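PDB 6N2B: tapirin from Caldicellulosiruptor kristjanssonii, which binds cellulose, probably helping this extreme thermophile to adhere to plant biomass, and carries a calcium ion in its beta-helix domain. Local coordinates for residues A[290-295]-A[310-315]; A[328-333]-A[347-352]; A[448-453]-A[536-541]; A[477-482]-A[505-510]. One frame throughout, in Å; residues are numbered along the deposited sequence.

How the contacts relate
The four contacts illustrate how a beta-helix is built by repetition and then finished at one end. Contacts 1 and 2 are steps of the same regular stack, separated by the step that pairs strand 307-311 with 327-330: their centres lie 10 Å apart, and A311 O meets G331 N at 2.9 Å in a probable hydrogen bond. Contacts 3 and 4, with centres 11 Å apart, belong to the other side of the chain's centre, where strands 448-453 and 478-483 are neighbours and V451 N probably bonds to Y480 O. Contact 4 is nested within the long loop closed by contact 3. The calcium site lies nearer this second pair, though neither contact supplies a ligand: the ion is about 9 Å from the side chain of Y452.

Contact 1 (A[290-295]-A[310-315]); sequences NANKIY and KANEIY
The side chains of Y295 and Y315, one coil apart in the parallel beta-helix, cross at about a right angle, and Y295 CD1 lies 3.7 Å from the carbonyl O of Y315. The two leave the same face by different torsions, CG of Y295 anti to the backbone N (chi1 165°) and CG of Y315 anti to the carbonyl carbon, which makes the side chains cross rather than stack. At the edge of the Y315 ring, in its plane, sits E313 OE1, which accepts a 2.6 Å hydrogen bond from Y315 OH arriving above the carboxylate plane. Beyond the pair, the ring of Y271 meets Y295 and that of Y405 meets Y315, while Y295 OH is bonded to D317.

Backbone bonds in parallel register run past the corner at N292 and N312, where N292 O takes the N-H of E313 at 2.9 Å. On the side of A291 and I294, I294 CD1 rests on A311 CB at 3.6 Å and its CG2 touches I314 CD1.

K293 and E313 extend side by side on the other face, but NZ stays 4.1 Å from OE2, too far for a salt bridge. One water links the two groups by the other oxygen, accepting from K293 NZ and donating to E313 OE1. A second water joins the corner asparagines to the same carboxylate: it donates to N292 OD1 and to E313 OE2, and accepts from N312 ND2.

Contact 2 (A[328-333]-A[347-352]); sequences FEIGSI and TTIKSG
The carbonyl O of F328 is approached by two groups of the next coil: the N-H of T348 makes a 2.9 Å hydrogen bond, and the CA-H of T347 adds a weaker C-H...O contact. The pattern repeats one step on, where T348 O receives I330 N at 3.0 Å, with the CA-H of E329 beside it. K350 N then bonds to I330 O, and the ladder ends as segment 328-333 turns its corner at G331 and S332. The strands 328-330 and 347-349 run parallel within 16°.

Side chains follow the same register. F328 and T347 lie side by side, CD2 of the ring 3.9 Å from T347 CG2, and I330 and I349 meet through their CD1 methyls at 3.8 Å. These residues face the interior, where F328 also packs on V320 and V322, and T347 on L339 and V341, from another wall of the coil.

On the face of E329, and just past the strand end, E329 and K350 meet less directly. The bend at chi2 (-128°) brings CD of K350 to 3.4 Å from E329 OE1, while NZ remains 4.7 Å from that oxygen. Each charge has instead a long, weak ion pair with a neighbouring coil, E329 with K310 and K350 with E371. Parallel strands of successive coils paired in register, with an apolar interior between the walls, are characteristic of a parallel beta-helix.

Contact 3 (A[448-453]-A[536-541]); sequences EIVVYG and STIESS
I538, in the first turns of helix 536-546, carries most of the helix's side of the contact with strand 448-453. Its CG1 lies 3.6 Å from E448 OE1, the two side chains crossing obliquely, and its CD1 meets V450 CG1 at 3.7 Å, these two side chains passing in opposite senses. V450 offers that methyl because chi1 of 49° sets CG1 between the backbone N and the carbonyl carbon. An alanine at I538 would probably open a gap against V450 and leave the E448 side chain less firmly packed. E448 OE1 is held mainly by the N-H of G535, just before the helix, and also accepts from a water that reaches I538 N only weakly.

One turn later, S541 turns OG anti to its backbone N (chi1 174°), and OG hydrogen-bonds Y452 OH at 2.7 Å, lying near the plane of the ring at its edge. V450 CG2 covers one face of that ring toward its rim.

Strand and helix run within 17° of parallel. E448, V450 and Y452, alternate residues of the strand, face the helix, while I449 points away from it, its side chain about 5 Å from that of the calcium ligand E465: this is a helix packed on one face of a beta-sheet, beside the calcium site.

Contact 4 (A[477-482]-A[505-510]); sequences VRLYLA and LVIEGA
V477 reaches segment 505-510 through a water that donates to its carbonyl O and accepts from E508 N. At R478 a salt bridge follows, NE to E508 OE1 at 3.3 Å, weak as a hydrogen bond although the guanidinium and carboxylate planes are only 16° apart. The bend at chi2 (-86°) brings CD of R478 to 3.6 Å from E508 O, against the turning chain. An alanine at R478 would probably leave the E508 carboxylate without this cationic partner and its backbone carbonyl less covered.

L479 donates to E508 O and accepts from A510 N, while its CB touches I507 CG2 at 4.0 Å. Y480 lays one ring face over G509, whose CA stands 3.6 Å above the plane in a CH-pi contact, nearer the rim than the centre; the hydroxyl of Y480 is hydrogen-bonded to K532 O. L481 N closes the ladder at 3.0 Å from A510 O.

The chain turns its corner at G509, joining strands 504-508 and 510-513. The backbone angles of G509 and the closeness of L479 O suit a residue without CB. Backbone bonds and the tyrosine face thus hold the corner, while the salt bridge, poor as a hydrogen bond, probably adds electrostatic attraction beside it.

Contact 1 (A[290-295]-A[310-315])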
loop_
_atom_site.group_PDB
_atom_site.type_symbol
_atom_site.label_atom_id
_atom_site.label_comp_id
_atom_site.label_asym_id
_atom_site.label_seq_id
_atom_site.Cartn_x
_atom_site.Cartn_y
_atom_site.Cartn_z
ATOM N N ASN A 290 -0.030 -3.019 -10.857
ATOM C CA ASN A 290 -1.098 -3.901 -11.335
ATOM C C ASN A 290 -2.132 -3.963 -10.230
ATOM O O ASN A 290 -1.890 -4.570 -9.179
ATOM C CB ASN A 290 -0.614 -5.314 -11.651
ATOM C CG ASN A 290 0.349 -5.359 -12.796
ATOM O OD1 ASN A 290 1.524 -4.995 -12.657
ATOM N ND2 ASN A 290 -0.132 -5.825 -13.950
ATOM N N ALA A 291 -3.273 -3.336 -10.450
ATOM C CA ALA A 291 -4.271 -3.250 -9.406
ATOM C C ALA A 291 -5.615 -3.657 -9.968
ATOM O O ALA A 291 -5.924 -3.410 -11.136
ATOM C CB ALA A 291 -4.351 -1.849 -8.800
ATOM N N ASN A 292 -6.399 -4.311 -9.123
ATOM C CA ASN A 292 -7.736 -4.724 -9.521
ATOM C C ASN A 292 -8.670 -3.518 -9.545
ATOM O O ASN A 292 -9.092 -3.065 -10.611
ATOM C CB ASN A 292 -8.229 -5.816 -8.573
ATOM C CG ASN A 292 -9.562 -6.377 -8.983
ATOM O OD1 ASN A 292 -9.993 -6.198 -10.123
ATOM N ND2 ASN A 292 -10.235 -7.048 -8.058
ATOM N N LYS A 293 -8.985 -2.967 -8.376
ATOM C CA LYS A 293 -9.830 -1.784 -8.263
ATOM C C LYS A 293 -9.057 -0.680 -7.550
ATOM O O LYS A 293 -8.402 -0.929 -6.535
ATOM C CB LYS A 293 -11.131 -2.112 -7.524
ATOM C CG LYS A 293 -11.688 -3.492 -7.843
ATOM C CD LYS A 293 -13.005 -3.757 -7.138
ATOM C CE LYS A 293 -13.433 -5.218 -7.286
ATOM N NZ LYS A 293 -14.890 -5.410 -7.016
ATOM N N ILE A 294 -9.107 0.524 -8.106
ATOM C CA ILE A 294 -8.486 1.703 -7.524
ATOM C C ILE A 294 -9.563 2.751 -7.306
ATOM O O ILE A 294 -10.402 2.977 -8.189
ATOM C CB ILE A 294 -7.385 2.281 -8.434
ATOM C CG1 ILE A 294 -6.287 1.253 -8.691
ATOM C CG2 ILE A 294 -6.835 3.586 -7.843
ATOM C CD1 ILE A 294 -5.158 1.791 -9.552
ATOM N N TYR A 295 -9.538 3.398 -6.145
ATOM C CA TYR A 295 -10.346 4.590 -5.920
ATOM C C TYR A 295 -9.454 5.694 -5.379
ATOM O O TYR A 295 -8.624 5.451 -4.498
ATOM C CB TYR A 295 -11.518 4.333 -4.943
ATOM C CG TYR A 295 -12.150 5.612 -4.399
ATOM C CD1 TYR A 295 -13.153 6.278 -5.108
ATOM C CD2 TYR A 295 -11.735 6.164 -3.187
ATOM C CE1 TYR A 295 -13.726 7.459 -4.626
ATOM C CE2 TYR A 295 -12.301 7.338 -2.705
ATOM C CZ TYR A 295 -13.297 7.978 -3.429
ATOM O OH TYR A 295 -13.856 9.143 -2.954
ATOM N N LYS A 310 -1.408 -0.473 -14.571
ATOM C CA LYS A 310 -2.636 -1.142 -14.967
ATOM C C LYS A 310 -3.640 -1.117 -13.822
ATOM O O LYS A 310 -3.314 -1.481 -12.689
ATOM C CB LYS A 310 -2.355 -2.589 -15.390
ATOM C CG LYS A 310 -1.318 -2.710 -16.511
ATOM C CD LYS A 310 -1.017 -4.173 -16.823
ATOM C CE LYS A 310 0.340 -4.360 -17.500
ATOM N NZ LYS A 310 0.259 -4.453 -18.989
ATOM N N ALA A 311 -4.858 -0.688 -14.111
ATOM C CA ALA A 311 -5.988 -0.932 -13.228
ATOM C C ALA A 311 -7.102 -1.586 -14.036
ATOM O O ALA A 311 -7.292 -1.275 -15.214
ATOM C CB ALA A 311 -6.498 0.360 -12.577
ATOM N N ASN A 312 -7.829 -2.504 -13.413
ATOM C CA ASN A 312 -8.982 -3.071 -14.093
ATOM C C ASN A 312 -10.214 -2.197 -13.922
ATOM O O ASN A 312 -11.010 -2.053 -14.855
ATOM C CB ASN A 312 -9.258 -4.477 -13.583
ATOM C CG ASN A 312 -9.878 -5.340 -14.644
ATOM O OD1 ASN A 312 -9.271 -5.580 -15.695
ATOM N ND2 ASN A 312 -11.104 -5.799 -14.394
ATOM N N GLU A 313 -10.406 -1.642 -12.725
ATOM C CA GLU A 313 -11.416 -0.629 -12.459
ATOM C C GLU A 313 -10.697 0.545 -11.834
ATOM O O GLU A 313 -9.770 0.347 -11.042
ATOM C CB GLU A 313 -12.512 -1.132 -11.522
ATOM C CG GLU A 313 -12.828 -2.600 -11.697
ATOM C CD GLU A 313 -14.032 -3.076 -10.878
ATOM O OE1 GLU A 313 -14.686 -2.243 -10.199
ATOM O OE2 GLU A 313 -14.322 -4.299 -10.920
ATOM N N ILE A 314 -11.099 1.763 -12.209
ATOM C CA ILE A 314 -10.536 2.988 -11.638
ATOM C C ILE A 314 -11.679 3.969 -11.431
ATOM O O ILE A 314 -12.437 4.251 -12.360
ATOM C CB ILE A 314 -9.419 3.595 -12.522
ATOM C CG1 ILE A 314 -9.095 5.039 -12.122
ATOM C CG2 ILE A 314 -9.784 3.556 -13.983
ATOM C CD1 ILE A 314 -8.441 5.178 -10.767
ATOM N N TYR A 315 -11.823 4.468 -10.211
ATOM C CA TYR A 315 -12.833 5.465 -9.891
ATOM C C TYR A 315 -12.151 6.635 -9.213
ATOM O O TYR A 315 -11.341 6.434 -8.304
ATOM C CB TYR A 315 -13.917 4.896 -8.977
ATOM C CG TYR A 315 -14.473 3.576 -9.449
ATOM C CD1 TYR A 315 -15.443 3.529 -10.433
ATOM C CD2 TYR A 315 -14.023 2.375 -8.915
ATOM C CE1 TYR A 315 -15.964 2.311 -10.874
ATOM C CE2 TYR A 315 -14.541 1.163 -9.338
ATOM C CZ TYR A 315 -15.505 1.136 -10.327
ATOM O OH TYR A 315 -16.017 -0.056 -10.774
HETATM O O HOH W 1 -12.453 -6.128 -11.480
HETATM O O HOH W 2 -16.480 -2.937 -8.388
#

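Contact 2 (A[328-333]-A[347-352])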
loop_
_atom_site.group_PDB
_atom_site.type_symbol
_atom_site.label_atom_id
_atom_site.label_comp_id
_atom_site.label_asym_id
_atom_site.label_seq_id
_atom_site.Cartn_x
_atom_site.Cartn_y
_atom_site.Cartn_z
ATOM N N PHE A 328 -0.602 4.034 -18.804
ATOM C CA PHE A 328 -1.730 3.676 -17.958
ATOM C C PHE A 328 -2.774 2.948 -18.789
ATOM O O PHE A 328 -3.269 3.504 -19.772
ATOM C CB PHE A 328 -2.324 4.920 -17.309
ATOM C CG PHE A 328 -3.508 4.632 -16.459
ATOM C CD1 PHE A 328 -3.550 3.487 -15.686
ATOM C CD2 PHE A 328 -4.589 5.503 -16.437
ATOM C CE1 PHE A 328 -4.650 3.215 -14.906
ATOM C CE2 PHE A 328 -5.690 5.241 -15.652
ATOM C CZ PHE A 328 -5.724 4.104 -14.880
ATOM N N GLU A 329 -3.124 1.721 -18.389
ATOM C CA GLU A 329 -4.128 0.915 -19.079
ATOM C C GLU A 329 -5.325 0.645 -18.177
ATOM O O GLU A 329 -5.157 0.238 -17.024
ATOM C CB GLU A 329 -3.560 -0.426 -19.531
ATOM C CG GLU A 329 -2.248 -0.368 -20.273
ATOM C CD GLU A 329 -1.955 -1.688 -20.964
ATOM O OE1 GLU A 329 -2.552 -2.722 -20.555
ATOM O OE2 GLU A 329 -1.149 -1.683 -21.924
ATOM N N ILE A 330 -6.528 0.828 -18.716
ATOM C CA ILE A 330 -7.763 0.507 -18.018
ATOM C C ILE A 330 -8.331 -0.776 -18.608
ATOM O O ILE A 330 -8.692 -0.818 -19.792
ATOM C CB ILE A 330 -8.774 1.653 -18.118
ATOM C CG1 ILE A 330 -8.156 2.939 -17.569
ATOM C CG2 ILE A 330 -10.053 1.292 -17.368
ATOM C CD1 ILE A 330 -8.984 4.153 -17.844
ATOM N N GLY A 331 -8.436 -1.818 -17.778
ATOM C CA GLY A 331 -8.776 -3.134 -18.288
ATOM C C GLY A 331 -10.257 -3.382 -18.455
ATOM O O GLY A 331 -10.657 -4.163 -19.325
ATOM N N SER A 332 -11.092 -2.718 -17.658
ATOM C CA SER A 332 -12.519 -2.998 -17.714
ATOM C C SER A 332 -13.411 -1.757 -17.582
ATOM O O SER A 332 -14.346 -1.598 -18.375
ATOM C CB SER A 332 -12.874 -4.031 -16.651
ATOM O OG SER A 332 -14.241 -4.368 -16.719
ATOM N N ILE A 333 -13.170 -0.872 -16.610
ATOM C CA ILE A 333 -14.058 0.285 -16.435
ATOM C C ILE A 333 -13.321 1.435 -15.758
ATOM O O ILE A 333 -12.426 1.230 -14.932
ATOM C CB ILE A 333 -15.338 -0.106 -15.652
ATOM C CG1 ILE A 333 -16.390 0.990 -15.755
ATOM C CG2 ILE A 333 -15.009 -0.387 -14.216
ATOM C CD1 ILE A 333 -17.758 0.553 -15.260
ATOM N N THR A 347 -2.452 6.637 -22.323
ATOM C CA THR A 347 -3.526 5.927 -21.649
ATOM C C THR A 347 -4.257 5.094 -22.680
ATOM O O THR A 347 -4.771 5.643 -23.659
ATOM C CB THR A 347 -4.495 6.880 -20.965
ATOM O OG1 THR A 347 -3.773 7.706 -20.050
ATOM C CG2 THR A 347 -5.543 6.096 -20.214
ATOM N N THR A 348 -4.305 3.781 -22.453
ATOM C CA THR A 348 -4.968 2.825 -23.329
ATOM C C THR A 348 -6.231 2.295 -22.656
ATOM O O THR A 348 -6.169 1.752 -21.548
ATOM C CB THR A 348 -4.031 1.668 -23.679
ATOM O OG1 THR A 348 -2.865 2.180 -24.327
ATOM C CG2 THR A 348 -4.721 0.676 -24.612
ATOM N N ILE A 349 -7.366 2.442 -23.325
ATOM C CA ILE A 349 -8.584 1.730 -22.957
ATOM C C ILE A 349 -8.525 0.383 -23.665
ATOM O O ILE A 349 -8.537 0.327 -24.896
ATOM C CB ILE A 349 -9.837 2.522 -23.353
ATOM C CG1 ILE A 349 -9.630 4.012 -23.063
ATOM C CG2 ILE A 349 -11.083 1.989 -22.649
ATOM C CD1 ILE A 349 -9.359 4.341 -21.592
ATOM N N LYS A 350 -8.420 -0.697 -22.902
ATOM C CA LYS A 350 -8.264 -2.011 -23.506
ATOM C C LYS A 350 -9.611 -2.547 -23.973
ATOM O O LYS A 350 -10.673 -2.077 -23.551
ATOM C CB LYS A 350 -7.630 -2.997 -22.524
ATOM C CG LYS A 350 -6.219 -2.640 -22.102
ATOM C CD LYS A 350 -5.272 -3.819 -22.312
ATOM C CE LYS A 350 -4.813 -3.946 -23.752
ATOM N NZ LYS A 350 -4.289 -5.304 -24.110
ATOM N N SER A 351 -9.552 -3.554 -24.848
ATOM C CA SER A 351 -10.753 -4.094 -25.481
ATOM C C SER A 351 -11.780 -4.503 -24.439
ATOM O O SER A 351 -11.453 -5.139 -23.432
ATOM C CB SER A 351 -10.409 -5.306 -26.347
ATOM O OG SER A 351 -9.273 -5.060 -27.155
ATOM N N GLY A 352 -13.031 -4.146 -24.696
ATOM C CA GLY A 352 -14.117 -4.456 -23.802
ATOM C C GLY A 352 -14.335 -3.444 -22.699
ATOM O O GLY A 352 -15.400 -3.457 -22.069
#

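Contact 3 (A[448-453]-A[536-541])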
loop_
_atom_site.group_PDB
_atom_site.type_symbol
_atom_site.label_atom_id
_atom_site.label_comp_id
_atom_site.label_asym_id
_atom_site.label_seq_id
_atom_site.Cartn_x
_atom_site.Cartn_y
_atom_site.Cartn_z
ATOM N N GLU A 448 5.864 -18.410 17.490
ATOM C CA GLU A 448 5.335 -17.083 17.234
ATOM C C GLU A 448 5.550 -16.221 18.469
ATOM O O GLU A 448 5.360 -16.676 19.600
ATOM C CB GLU A 448 3.844 -17.149 16.871
ATOM C CG GLU A 448 3.515 -18.063 15.696
ATOM C CD GLU A 448 2.049 -17.950 15.248
ATOM O OE1 GLU A 448 1.313 -17.070 15.777
ATOM O OE2 GLU A 448 1.630 -18.751 14.364
ATOM N N ILE A 449 5.984 -14.988 18.264
ATOM C CA ILE A 449 6.144 -14.052 19.365
ATOM C C ILE A 449 5.716 -12.697 18.853
ATOM O O ILE A 449 6.002 -12.341 17.708
ATOM C CB ILE A 449 7.588 -14.008 19.923
ATOM C CG1 ILE A 449 7.733 -12.890 20.965
ATOM C CG2 ILE A 449 8.621 -13.838 18.837
ATOM C CD1 ILE A 449 8.906 -13.093 21.937
ATOM N N VAL A 450 4.977 -11.965 19.675
ATOM C CA VAL A 450 4.663 -10.570 19.399
ATOM C C VAL A 450 5.473 -9.718 20.364
ATOM O O VAL A 450 5.553 -10.028 21.561
ATOM C CB VAL A 450 3.160 -10.281 19.527
ATOM C CG1 VAL A 450 2.625 -10.829 20.838
ATOM C CG2 VAL A 450 2.925 -8.797 19.420
ATOM N N VAL A 451 6.102 -8.672 19.840
ATOM C CA VAL A 451 6.951 -7.792 20.629
ATOM C C VAL A 451 6.286 -6.420 20.708
ATOM O O VAL A 451 5.997 -5.800 19.679
ATOM C CB VAL A 451 8.364 -7.726 20.034
ATOM C CG1 VAL A 451 9.217 -6.679 20.750
ATOM C CG2 VAL A 451 9.005 -9.121 20.128
ATOM N N TYR A 452 6.028 -5.950 21.925
ATOM C CA TYR A 452 5.434 -4.637 22.145
ATOM C C TYR A 452 6.518 -3.647 22.545
ATOM O O TYR A 452 7.320 -3.928 23.438
ATOM C CB TYR A 452 4.359 -4.689 23.223
ATOM C CG TYR A 452 3.203 -5.590 22.880
ATOM C CD1 TYR A 452 2.144 -5.130 22.111
ATOM C CD2 TYR A 452 3.169 -6.919 23.327
ATOM C CE1 TYR A 452 1.075 -5.962 21.801
ATOM C CE2 TYR A 452 2.100 -7.760 23.016
ATOM C CZ TYR A 452 1.058 -7.270 22.258
ATOM O OH TYR A 452 -0.005 -8.082 21.943
ATOM N N GLY A 453 6.541 -2.496 21.879
ATOM C CA GLY A 453 7.491 -1.452 22.208
ATOM C C GLY A 453 6.828 -0.096 22.302
ATOM O O GLY A 453 6.522 0.514 21.275
ATOM N N SER A 536 -3.798 -17.890 17.532
ATOM C CA SER A 536 -4.804 -17.290 18.405
ATOM C C SER A 536 -4.186 -16.709 19.679
ATOM O O SER A 536 -4.626 -15.657 20.160
ATOM C CB SER A 536 -5.893 -18.314 18.718
ATOM O OG SER A 536 -5.335 -19.590 18.887
ATOM N N THR A 537 -3.172 -17.378 20.238
ATOM C CA THR A 537 -2.438 -16.822 21.369
ATOM C C THR A 537 -1.949 -15.424 21.051
ATOM O O THR A 537 -2.065 -14.513 21.877
ATOM C CB THR A 537 -1.251 -17.720 21.720
ATOM O OG1 THR A 537 -1.707 -19.055 21.938
ATOM C CG2 THR A 537 -0.546 -17.237 22.946
ATOM N N ILE A 538 -1.406 -15.235 19.848
ATOM C CA ILE A 538 -0.894 -13.928 19.474
ATOM C C ILE A 538 -2.041 -12.957 19.217
ATOM O O ILE A 538 -1.982 -11.796 19.636
ATOM C CB ILE A 538 0.055 -14.061 18.271
ATOM C CG1 ILE A 538 1.252 -14.932 18.655
ATOM C CG2 ILE A 538 0.546 -12.713 17.799
ATOM C CD1 ILE A 538 2.084 -14.355 19.772
ATOM N N GLU A 539 -3.112 -13.411 18.558
ATOM C CA GLU A 539 -4.264 -12.534 18.355
ATOM C C GLU A 539 -4.870 -12.113 19.686
ATOM O O GLU A 539 -5.188 -10.935 19.895
ATOM C CB GLU A 539 -5.331 -13.215 17.508
ATOM C CG GLU A 539 -5.039 -13.325 16.043
ATOM C CD GLU A 539 -6.261 -13.805 15.232
ATOM O OE1 GLU A 539 -7.384 -13.852 15.811
ATOM O OE2 GLU A 539 -6.088 -14.130 14.021
ATOM N N SER A 540 -5.057 -13.077 20.592
ATOM C CA SER A 540 -5.597 -12.767 21.911
ATOM C C SER A 540 -4.734 -11.734 22.624
ATOM O O SER A 540 -5.256 -10.812 23.259
ATOM C CB SER A 540 -5.718 -14.048 22.743
ATOM O OG SER A 540 -6.276 -13.781 24.023
ATOM N N SER A 541 -3.413 -11.854 22.509
ATOM C CA SER A 541 -2.539 -10.863 23.125
ATOM C C SER A 541 -2.744 -9.477 22.513
ATOM O O SER A 541 -2.821 -8.476 23.234
ATOM C CB SER A 541 -1.086 -11.303 22.991
ATOM O OG SER A 541 -0.250 -10.266 23.462
HETATM O O HOH W 3 -0.237 -17.838 17.977
#

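Contact 4 (A[477-482]-A[505-510])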
loop_
_atom_site.group_PDB
_atom_site.type_symbol
_atom_site.label_atom_id
_atom_site.label_comp_id
_atom_site.label_asym_id
_atom_site.label_seq_id
_atom_site.Cartn_x
_atom_site.Cartn_y
_atom_site.Cartn_z
ATOM N N VAL A 477 11.519 -17.836 13.243
ATOM C CA VAL A 477 10.485 -17.370 14.169
ATOM C C VAL A 477 9.546 -16.391 13.470
ATOM O O VAL A 477 9.972 -15.535 12.688
ATOM C CB VAL A 477 11.097 -16.762 15.449
ATOM C CG1 VAL A 477 11.901 -15.510 15.160
ATOM C CG2 VAL A 477 10.000 -16.452 16.445
ATOM N N ARG A 478 8.250 -16.565 13.699
ATOM C CA ARG A 478 7.243 -15.636 13.209
ATOM C C ARG A 478 7.188 -14.451 14.159
ATOM O O ARG A 478 6.961 -14.624 15.365
ATOM C CB ARG A 478 5.880 -16.316 13.113
ATOM C CG ARG A 478 5.843 -17.487 12.157
ATOM C CD ARG A 478 5.563 -16.977 10.765
ATOM N NE ARG A 478 5.981 -17.920 9.734
ATOM C CZ ARG A 478 5.233 -18.924 9.297
ATOM N NH1 ARG A 478 4.024 -19.128 9.798
ATOM N NH2 ARG A 478 5.710 -19.727 8.366
ATOM N N LEU A 479 7.385 -13.254 13.613
ATOM C CA LEU A 479 7.541 -12.036 14.391
ATOM C C LEU A 479 6.385 -11.079 14.119
ATOM O O LEU A 479 6.106 -10.744 12.964
ATOM C CB LEU A 479 8.868 -11.376 14.040
ATOM C CG LEU A 479 9.823 -10.893 15.110
ATOM C CD1 LEU A 479 10.706 -9.817 14.501
ATOM C CD2 LEU A 479 9.063 -10.377 16.309
ATOM N N TYR A 480 5.720 -10.644 15.178
ATOM C CA TYR A 480 4.668 -9.635 15.113
ATOM C C TYR A 480 5.136 -8.439 15.942
ATOM O O TYR A 480 5.255 -8.534 17.171
ATOM C CB TYR A 480 3.343 -10.204 15.620
ATOM C CG TYR A 480 2.949 -11.380 14.808
ATOM C CD1 TYR A 480 3.476 -12.636 15.079
ATOM C CD2 TYR A 480 2.097 -11.234 13.704
ATOM C CE1 TYR A 480 3.150 -13.722 14.292
ATOM C CE2 TYR A 480 1.763 -12.310 12.917
ATOM C CZ TYR A 480 2.291 -13.550 13.211
ATOM O OH TYR A 480 1.961 -14.629 12.426
ATOM N N LEU A 481 5.457 -7.337 15.269
ATOM C CA LEU A 481 5.985 -6.153 15.926
ATOM C C LEU A 481 4.855 -5.160 16.104
ATOM O O LEU A 481 4.183 -4.808 15.128
ATOM C CB LEU A 481 7.111 -5.508 15.109
ATOM C CG LEU A 481 8.239 -6.373 14.536
ATOM C CD1 LEU A 481 9.135 -5.588 13.584
ATOM C CD2 LEU A 481 9.061 -6.965 15.655
ATOM N N ALA A 482 4.662 -4.691 17.337
ATOM C CA ALA A 482 3.669 -3.661 17.622
ATOM C C ALA A 482 4.349 -2.518 18.362
ATOM O O ALA A 482 4.876 -2.710 19.463
ATOM C CB ALA A 482 2.489 -4.233 18.414
ATOM N N LEU A 505 16.606 -8.361 5.607
ATOM C CA LEU A 505 15.933 -8.837 6.804
ATOM C C LEU A 505 14.594 -9.447 6.412
ATOM O O LEU A 505 13.738 -8.752 5.866
ATOM C CB LEU A 505 15.714 -7.649 7.721
ATOM C CG LEU A 505 15.769 -7.774 9.214
ATOM C CD1 LEU A 505 16.851 -8.771 9.605
ATOM C CD2 LEU A 505 16.085 -6.367 9.705
ATOM N N VAL A 506 14.391 -10.729 6.676
ATOM C CA VAL A 506 13.148 -11.405 6.300
ATOM C C VAL A 506 12.266 -11.561 7.545
ATOM O O VAL A 506 12.451 -12.472 8.359
ATOM C CB VAL A 506 13.428 -12.747 5.622
ATOM C CG1 VAL A 506 12.133 -13.448 5.313
ATOM C CG2 VAL A 506 14.228 -12.530 4.348
ATOM N N ILE A 507 11.281 -10.682 7.695
ATOM C CA ILE A 507 10.319 -10.767 8.782
ATOM C C ILE A 507 9.055 -11.446 8.273
ATOM O O ILE A 507 8.377 -10.920 7.381
ATOM C CB ILE A 507 9.989 -9.382 9.347
ATOM C CG1 ILE A 507 11.264 -8.690 9.843
ATOM C CG2 ILE A 507 8.953 -9.515 10.451
ATOM C CD1 ILE A 507 11.203 -7.184 9.769
ATOM N N GLU A 508 8.722 -12.597 8.854
ATOM C CA GLU A 508 7.493 -13.316 8.548
ATOM C C GLU A 508 6.511 -13.076 9.693
ATOM O O GLU A 508 6.744 -13.535 10.822
ATOM C CB GLU A 508 7.766 -14.807 8.374
ATOM C CG GLU A 508 8.843 -15.148 7.350
ATOM C CD GLU A 508 8.695 -16.573 6.787
ATOM O OE1 GLU A 508 7.603 -17.157 6.940
ATOM O OE2 GLU A 508 9.658 -17.110 6.187
ATOM N N GLY A 509 5.406 -12.373 9.405
ATOM C CA GLY A 509 4.435 -12.009 10.423
ATOM C C GLY A 509 3.706 -10.730 10.060
ATOM O O GLY A 509 2.992 -10.720 9.057
ATOM N N ALA A 510 3.860 -9.653 10.835
ATOM C CA ALA A 510 3.155 -8.408 10.536
ATOM C C ALA A 510 3.653 -7.317 11.473
ATOM O O ALA A 510 4.262 -7.596 12.504
ATOM C CB ALA A 510 1.633 -8.553 10.664
HETATM O O HOH W 4 10.534 -13.946 10.606
#